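Local atomic coordinates of class B carbapenemase GOB-18 (Elizabethkingia meningoseptica, PDB entry 5K0W), a protein that probably hydrolyses beta-lactam antibiotics, carbapenems among them, as a subclass B3 metallo-beta-lactamase with two zinc ions in its active site. Residues G62-N67 with I91-L96. Residues are numbered along the deposited sequence; the frame is centred on the assembly and turned at random.
Sequences GNILIN and IKILLL
Leu-95 lies between Ile-64 and Ile-66 on one face of this parallel strand pair. Its CD1 comes within 3.8 Å of Ile-64 CG2, while its CB meets Ile-66 CG1, and the CD1 methyl also approaches that same CG1. With CG of Leu-95 anti to its carbonyl carbon (chi1 -56°) and chi2 extended at 169°, CD1 lies across toward both isoleucines. On the other face Leu-65 packs against Ile-91 and Leu-94: Leu-65 CB sits 4.0 Å from Ile-91 CG2, and Leu-65 CD2 meets Leu-94 CD2 methyl to methyl.

Between these two layers of side chains runs the backbone ladder. Leu-65 N donates to Ile-93 O, Leu-65 O receives Leu-95 N, and Leu-95 O takes Asn-67 N at 2.9 Å. At the start of the strands a beta bulge shifts the register by one, and Asn-63 O there receives both Lys-92 N, at 2.6 Å, and, more weakly, Ile-93 N. The aliphatic part of Lys-92, bent at chi2, extends past the start of strand 62-66, its CD 3.9 Å from Gly-62 CA.

At the far end the amide oxygen of Asn-67 rests against the Leu-96 backbone, its OD1 3.3 Å from Leu-96 CA, a packing contact, and the ND2 of the same amide is hydrogen-bonded to Thr-97 OG1. The Asn-67 side chain also lies close to that of the zinc ligand His-103, and about 8 Å from a zinc ion.

Strands 62-66 and 91-95, joined through helix 73-83, make a beta-alpha-beta crossover within the metallo-beta-lactamase fold. Strand 55-59 flanks the pair beyond 62-66 and strand 117-121 beyond 91-95, while Ile-64 and Ile-93 pack on strand 159-162 of the second sheet.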
ATOM      1  N   GLY A  62       1.546  18.483   9.580  1.00 23.67           N
ATOM      2  CA  GLY A  62       2.500  17.639   8.869  1.00 22.76           C
ATOM      3  C   GLY A  62       1.887  16.702   7.845  1.00 27.35           C
ATOM      4  O   GLY A  62       0.685  16.750   7.597  1.00 27.32           O
ATOM      5  N   ASN A  63       2.714  15.823   7.245  1.00 23.59           N
ATOM      6  CA  ASN A  63       2.284  14.891   6.201  1.00 22.19           C
ATOM      7  C   ASN A  63       2.413  13.419   6.548  1.00 24.99           C
ATOM      8  O   ASN A  63       3.241  13.019   7.376  1.00 22.58           O
ATOM      9  CB  ASN A  63       3.041  15.146   4.899  1.00 19.59           C
ATOM     10  CG  ASN A  63       2.966  16.544   4.381  1.00 26.66           C
ATOM     11  OD1 ASN A  63       1.990  17.275   4.584  1.00 29.63           O
ATOM     12  ND2 ASN A  63       4.005  16.935   3.677  1.00 12.16           N
ATOM     13  N   ILE A  64       1.599  12.607   5.853  1.00 21.45           N
ATOM     14  CA  ILE A  64       1.584  11.158   5.980  1.00 20.19           C
ATOM     15  C   ILE A  64       1.875  10.600   4.599  1.00 23.23           C
ATOM     16  O   ILE A  64       1.332  11.085   3.601  1.00 21.21           O
ATOM     17  CB  ILE A  64       0.218  10.644   6.530  1.00 22.37           C
ATOM     18  CG1 ILE A  64      -0.117  11.284   7.901  1.00 22.50           C
ATOM     19  CG2 ILE A  64       0.181   9.102   6.589  1.00 20.80           C
ATOM     20  CD1 ILE A  64      -1.605  11.201   8.385  1.00 28.27           C
ATOM     21  N   LEU A  65       2.747   9.593   4.542  1.00 20.30           N
ATOM     22  CA  LEU A  65       3.033   8.914   3.296  1.00 19.59           C
ATOM     23  C   LEU A  65       2.708   7.418   3.432  1.00 19.50           C
ATOM     24  O   LEU A  65       3.246   6.747   4.322  1.00 14.73           O
ATOM     25  CB  LEU A  65       4.475   9.147   2.841  1.00 20.25           C
ATOM     26  CG  LEU A  65       4.799   8.659   1.429  1.00 25.61           C
ATOM     27  CD1 LEU A  65       4.345   9.663   0.393  1.00 25.71           C
ATOM     28  CD2 LEU A  65       6.281   8.368   1.284  1.00 27.42           C
ATOM     29  N   ILE A  66       1.778   6.925   2.582  1.00 16.84           N
ATOM     30  CA  ILE A  66       1.420   5.505   2.531  1.00 17.18           C
ATOM     31  C   ILE A  66       2.078   4.925   1.280  1.00 21.97           C
ATOM     32  O   ILE A  66       1.829   5.429   0.185  1.00 20.85           O
ATOM     33  CB  ILE A  66      -0.108   5.230   2.573  1.00 19.67           C
ATOM     34  CG1 ILE A  66      -0.770   5.910   3.764  1.00 19.07           C
ATOM     35  CG2 ILE A  66      -0.401   3.734   2.572  1.00 20.52           C
ATOM     36  CD1 ILE A  66      -1.842   6.771   3.356  1.00 25.25           C
ATOM     37  N   ASN A  67       2.932   3.892   1.450  1.00 20.45           N
ATOM     38  CA  ASN A  67       3.690   3.170   0.396  1.00 21.82           C
ATOM     39  C   ASN A  67       4.808   3.953  -0.308  1.00 26.68           C
ATOM     40  O   ASN A  67       4.681   5.172  -0.463  1.00 26.21           O
ATOM     41  CB  ASN A  67       2.794   2.406  -0.589  1.00 21.68           C
ATOM     42  CG  ASN A  67       1.850   1.441   0.083  1.00 35.43           C
ATOM     43  OD1 ASN A  67       1.987   1.079   1.263  1.00 21.60           O
ATOM     44  ND2 ASN A  67       0.851   1.027  -0.657  1.00 30.95           N
ATOM     45  N   ILE A  91       7.001  14.991   6.221  1.00 25.56           N
ATOM     46  CA  ILE A  91       6.346  13.696   6.394  1.00 24.02           C
ATOM     47  C   ILE A  91       6.596  13.324   7.855  1.00 26.26           C
ATOM     48  O   ILE A  91       7.746  13.192   8.281  1.00 25.76           O
ATOM     49  CB  ILE A  91       6.842  12.598   5.418  1.00 26.78           C
ATOM     50  CG1 ILE A  91       6.542  12.977   3.939  1.00 26.75           C
ATOM     51  CG2 ILE A  91       6.216  11.233   5.785  1.00 26.91           C
ATOM     52  CD1 ILE A  91       7.389  12.199   2.897  1.00 31.11           C
ATOM     53  N   LYS A  92       5.522  13.260   8.632  1.00 22.09           N
ATOM     54  CA  LYS A  92       5.580  12.944  10.050  1.00 21.24           C
ATOM     55  C   LYS A  92       5.363  11.461  10.321  1.00 22.63           C
ATOM     56  O   LYS A  92       5.881  10.961  11.322  1.00 20.73           O
ATOM     57  CB  LYS A  92       4.574  13.812  10.832  1.00 23.49           C
ATOM     58  CG  LYS A  92       5.235  14.962  11.589  1.00 24.82           C
ATOM     59  CD  LYS A  92       5.587  16.147  10.725  1.00 25.99           C
ATOM     60  CE  LYS A  92       6.067  17.323  11.545  1.00 37.35           C
ATOM     61  NZ  LYS A  92       6.258  18.543  10.713  1.00 45.61           N
ATOM     62  N   ILE A  93       4.589  10.763   9.434  1.00 18.41           N
ATOM     63  CA  ILE A  93       4.241   9.338   9.553  1.00 17.90           C
ATOM     64  C   ILE A  93       4.396   8.571   8.228  1.00 19.50           C
ATOM     65  O   ILE A  93       3.942   9.017   7.184  1.00 17.60           O
ATOM     66  CB  ILE A  93       2.814   9.142  10.168  1.00 21.44           C
ATOM     67  CG1 ILE A  93       2.673   9.834  11.548  1.00 21.78           C
ATOM     68  CG2 ILE A  93       2.438   7.647  10.283  1.00 23.20           C
ATOM     69  CD1 ILE A  93       1.290  10.250  11.899  1.00 29.34           C
ATOM     70  N   LEU A  94       4.985   7.387   8.304  1.00 17.24           N
ATOM     71  CA  LEU A  94       5.139   6.478   7.171  1.00 17.84           C
ATOM     72  C   LEU A  94       4.240   5.249   7.403  1.00 24.96           C
ATOM     73  O   LEU A  94       4.295   4.660   8.484  1.00 24.89           O
ATOM     74  CB  LEU A  94       6.615   6.061   7.004  1.00 17.34           C
ATOM     75  CG  LEU A  94       7.556   7.165   6.516  1.00 21.98           C
ATOM     76  CD1 LEU A  94       8.973   6.943   6.991  1.00 20.96           C
ATOM     77  CD2 LEU A  94       7.498   7.298   4.998  1.00 26.65           C
ATOM     78  N   LEU A  95       3.375   4.906   6.422  1.00 23.36           N
ATOM     79  CA  LEU A  95       2.455   3.753   6.497  1.00 23.56           C
ATOM     80  C   LEU A  95       2.614   2.781   5.311  1.00 27.35           C
ATOM     81  O   LEU A  95       3.170   3.153   4.274  1.00 26.46           O
ATOM     82  CB  LEU A  95       0.987   4.178   6.696  1.00 23.70           C
ATOM     83  CG  LEU A  95       0.677   5.078   7.913  1.00 29.24           C
ATOM     84  CD1 LEU A  95      -0.741   5.627   7.843  1.00 29.30           C
ATOM     85  CD2 LEU A  95       0.841   4.330   9.219  1.00 32.70           C
ATOM     86  N   LEU A  96       2.139   1.530   5.483  1.00 23.77           N
ATOM     87  CA  LEU A  96       2.275   0.437   4.520  1.00 22.91           C
ATOM     88  C   LEU A  96       1.001  -0.338   4.298  1.00 25.28           C
ATOM     89  O   LEU A  96       0.304  -0.641   5.264  1.00 26.42           O
ATOM     90  CB  LEU A  96       3.292  -0.568   5.083  1.00 23.20           C
ATOM     91  CG  LEU A  96       4.719  -0.534   4.576  1.00 28.27           C
ATOM     92  CD1 LEU A  96       5.486  -1.695   5.156  1.00 27.95           C
ATOM     93  CD2 LEU A  96       4.768  -0.578   3.051  1.00 30.75           C
TER